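Local structure of bile salt hydrolase/transferase (Clostridium perfringens, 2RLC) at residues F25-I30 / L54-I59. The protein hydrolyses the amide bond of glycine- and taurine-conjugated bile salts to release free bile acids, and can also conjugate cholate with taurine. Numbering follows the deposited sequence.
Sequences FNQSII and LGMGTI. With CHD (cholic acid), chain D.
With OG1 trans to its own backbone N (chi1 -174°), T58 sets its hydroxyl against the carbonyls of F25 and N26, while M56, its CG likewise trans and its chain bent at the next two torsions, brings SE against the S28 carbonyl, 3.6 Å from S28 O. The two strands form an antiparallel pair in one of the β-sheets of this Ntn-hydrolase, strand 53-60 lying beside strand 28-32, which strand 314-317 flanks in turn. Two reciprocal pairs of backbone hydrogen bonds join them: S28 with G57, where G57 N to S28 O (3.1 Å) is almost straight, and I30 with G55, where I30 N to G55 O is the shortest at 2.7 Å. Between these lies the non-hydrogen-bonded pair of I29 and M56; the latter is a selenomethionine, and its SE lies 4.0 Å from I29 CD1, the two side chains crossing at a slant on a face that Y288 and Y290 of strand 287-292 also pack against. I30 turns to the other face and lays CD1 over the G57-T58 peptide, 3.5 Å from T58 N; G57, with no side chain on this face, lets the methyl lie against the backbone. Beyond the paired residues, F25 lines the cholic acid pocket. Its ring is sandwiched between Q27 CB, near the rim of one face, and the cholic acid methyl C21, centred over the opposite face. Q27 bends back at chi2 so that OE1 accepts a hydrogen bond from F25 N (2.9 Å), bridging N26, and T58 CG2 meets the ring edge, 4.2 Å from F25 CD2.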
loop_
_atom_site.group_PDB
_atom_site.type_symbol
_atom_site.label_atom_id
_atom_site.label_comp_id
_atom_site.label_asym_id
_atom_site.label_seq_id
_atom_site.Cartn_x
_atom_site.Cartn_y
_atom_site.Cartn_z
ATOM N N PHE A 25 -17.175 17.292 -24.063
ATOM C CA PHE A 25 -17.432 16.781 -25.409
ATOM C C PHE A 25 -18.748 17.297 -25.997
ATOM O O PHE A 25 -19.393 16.620 -26.798
ATOM C CB PHE A 25 -17.276 15.247 -25.505
ATOM C CG PHE A 25 -18.192 14.453 -24.602
ATOM C CD1 PHE A 25 -17.873 14.256 -23.261
ATOM C CD2 PHE A 25 -19.335 13.843 -25.110
ATOM C CE1 PHE A 25 -18.699 13.498 -22.428
ATOM C CE2 PHE A 25 -20.169 13.083 -24.288
ATOM C CZ PHE A 25 -19.848 12.910 -22.942
ATOM N N ASN A 26 -19.111 18.523 -25.609
ATOM C CA ASN A 26 -20.384 19.152 -25.991
ATOM C C ASN A 26 -21.568 18.229 -25.711
ATOM O O ASN A 26 -22.459 18.060 -26.545
ATOM C CB ASN A 26 -20.377 19.597 -27.462
ATOM C CG ASN A 26 -19.401 20.729 -27.733
ATOM O OD1 ASN A 26 -19.019 21.474 -26.827
ATOM N ND2 ASN A 26 -18.995 20.867 -28.991
ATOM N N GLN A 27 -21.559 17.630 -24.524
ATOM C CA GLN A 27 -22.546 16.618 -24.180
ATOM C C GLN A 27 -23.918 17.198 -23.873
ATOM O O GLN A 27 -24.048 18.332 -23.402
ATOM C CB GLN A 27 -22.070 15.737 -23.018
ATOM C CG GLN A 27 -21.722 16.478 -21.737
ATOM C CD GLN A 27 -20.239 16.761 -21.599
ATOM O OE1 GLN A 27 -19.592 17.247 -22.530
ATOM N NE2 GLN A 27 -19.691 16.460 -20.425
ATOM N N SER A 28 -24.932 16.397 -24.174
ATOM C CA SER A 28 -26.303 16.649 -23.766
ATOM C C SER A 28 -26.953 15.289 -23.557
ATOM O O SER A 28 -26.420 14.265 -23.990
ATOM C CB SER A 28 -27.058 17.446 -24.837
ATOM O OG SER A 28 -27.146 16.722 -26.053
ATOM N N ILE A 29 -28.090 15.276 -22.873
ATOM C CA ILE A 29 -28.875 14.058 -22.745
ATOM C C ILE A 29 -29.703 13.957 -24.020
ATOM O O ILE A 29 -30.431 14.887 -24.368
ATOM C CB ILE A 29 -29.758 14.059 -21.471
ATOM C CG1 ILE A 29 -28.892 14.150 -20.205
ATOM C CG2 ILE A 29 -30.602 12.791 -21.400
ATOM C CD1 ILE A 29 -28.361 15.546 -19.887
ATOM N N ILE A 30 -29.553 12.844 -24.731
ATOM C CA ILE A 30 -30.168 12.684 -26.046
ATOM C C ILE A 30 -31.211 11.574 -26.038
ATOM O O ILE A 30 -30.925 10.442 -25.642
ATOM C CB ILE A 30 -29.106 12.407 -27.146
ATOM C CG1 ILE A 30 -28.079 13.543 -27.207
ATOM C CG2 ILE A 30 -29.775 12.200 -28.512
ATOM C CD1 ILE A 30 -26.836 13.220 -28.011
ATOM N N LEU A 54 -32.183 6.471 -24.934
ATOM C CA LEU A 54 -31.944 7.635 -24.078
ATOM C C LEU A 54 -30.595 7.518 -23.382
ATOM O O LEU A 54 -30.311 6.508 -22.739
ATOM C CB LEU A 54 -33.059 7.786 -23.035
ATOM C CG LEU A 54 -32.924 8.908 -21.992
ATOM C CD1 LEU A 54 -33.056 10.279 -22.641
ATOM C CD2 LEU A 54 -33.944 8.748 -20.873
ATOM N N GLY A 55 -29.768 8.551 -23.512
ATOM C CA GLY A 55 -28.462 8.554 -22.857
ATOM C C GLY A 55 -27.675 9.837 -23.017
ATOM O O GLY A 55 -28.162 10.815 -23.590
HETATM N N MSE A 56 -26.453 9.828 -22.497
HETATM C CA MSE A 56 -25.540 10.948 -22.654
HETATM C C MSE A 56 -24.712 10.767 -23.913
HETATM O O MSE A 56 -24.104 9.720 -24.128
HETATM C CB MSE A 56 -24.611 11.073 -21.446
HETATM C CG MSE A 56 -23.788 12.355 -21.434
HETATM SE SE MSE A 56 -24.841 13.869 -20.829
HETATM C CE MSE A 56 -24.828 13.484 -18.907
ATOM N N GLY A 57 -24.689 11.800 -24.742
ATOM C CA GLY A 57 -23.890 11.782 -25.952
ATOM C C GLY A 57 -23.720 13.174 -26.513
ATOM O O GLY A 57 -23.937 14.168 -25.818
ATOM N N THR A 58 -23.333 13.237 -27.781
ATOM C CA THR A 58 -23.196 14.506 -28.474
ATOM C C THR A 58 -23.661 14.371 -29.918
ATOM O O THR A 58 -23.647 13.276 -30.490
ATOM C CB THR A 58 -21.747 15.060 -28.391
ATOM O OG1 THR A 58 -21.696 16.371 -28.969
ATOM C CG2 THR A 58 -20.745 14.143 -29.098
ATOM N N ILE A 59 -24.101 15.489 -30.484
ATOM C CA ILE A 59 -24.504 15.535 -31.879
ATOM C C ILE A 59 -23.333 16.092 -32.684
ATOM O O ILE A 59 -23.014 17.283 -32.608
ATOM C CB ILE A 59 -25.804 16.351 -32.071
ATOM C CG1 ILE A 59 -26.973 15.656 -31.364
ATOM C CG2 ILE A 59 -26.123 16.529 -33.551
ATOM C CD1 ILE A 59 -28.211 16.511 -31.215
HETATM C C1 CHD D . -15.688 14.132 -30.886
HETATM C C2 CHD D . -14.176 14.144 -30.657
HETATM C C3 CHD D . -13.437 13.505 -31.826
HETATM O O3 CHD D . -12.047 13.412 -31.503
HETATM C C4 CHD D . -13.977 12.104 -32.105
HETATM C C5 CHD D . -15.510 12.029 -32.237
HETATM C C6 CHD D . -15.935 10.565 -32.429
HETATM C C7 CHD D . -15.955 9.727 -31.144
HETATM O O7 CHD D . -14.611 9.343 -30.817
HETATM C C8 CHD D . -16.641 10.432 -29.958
HETATM C C9 CHD D . -16.188 11.900 -29.794
HETATM C C10 CHD D . -16.277 12.729 -31.096
HETATM C C11 CHD D . -16.843 12.573 -28.568
HETATM C C12 CHD D . -16.669 11.771 -27.269
HETATM O O12 CHD D . -15.297 11.830 -26.849
HETATM C C13 CHD D . -17.140 10.313 -27.425
HETATM C C14 CHD D . -16.391 9.721 -28.619
HETATM C C15 CHD D . -16.584 8.201 -28.543
HETATM C C16 CHD D . -16.764 7.955 -27.031
HETATM C C17 CHD D . -16.658 9.333 -26.350
HETATM C C18 CHD D . -18.667 10.264 -27.588
HETATM C C19 CHD D . -17.727 12.959 -31.525
HETATM C C20 CHD D . -17.316 9.360 -24.954
HETATM C C21 CHD D . -17.160 10.697 -24.228
HETATM C C22 CHD D . -16.824 8.227 -24.044
HETATM C C23 CHD D . -15.297 8.175 -23.911
HETATM O O25 CHD D . -13.674 8.390 -22.203
HETATM C C24 CHD D . -14.850 8.063 -22.475
HETATM O O26 CHD D . -15.660 7.650 -21.616
#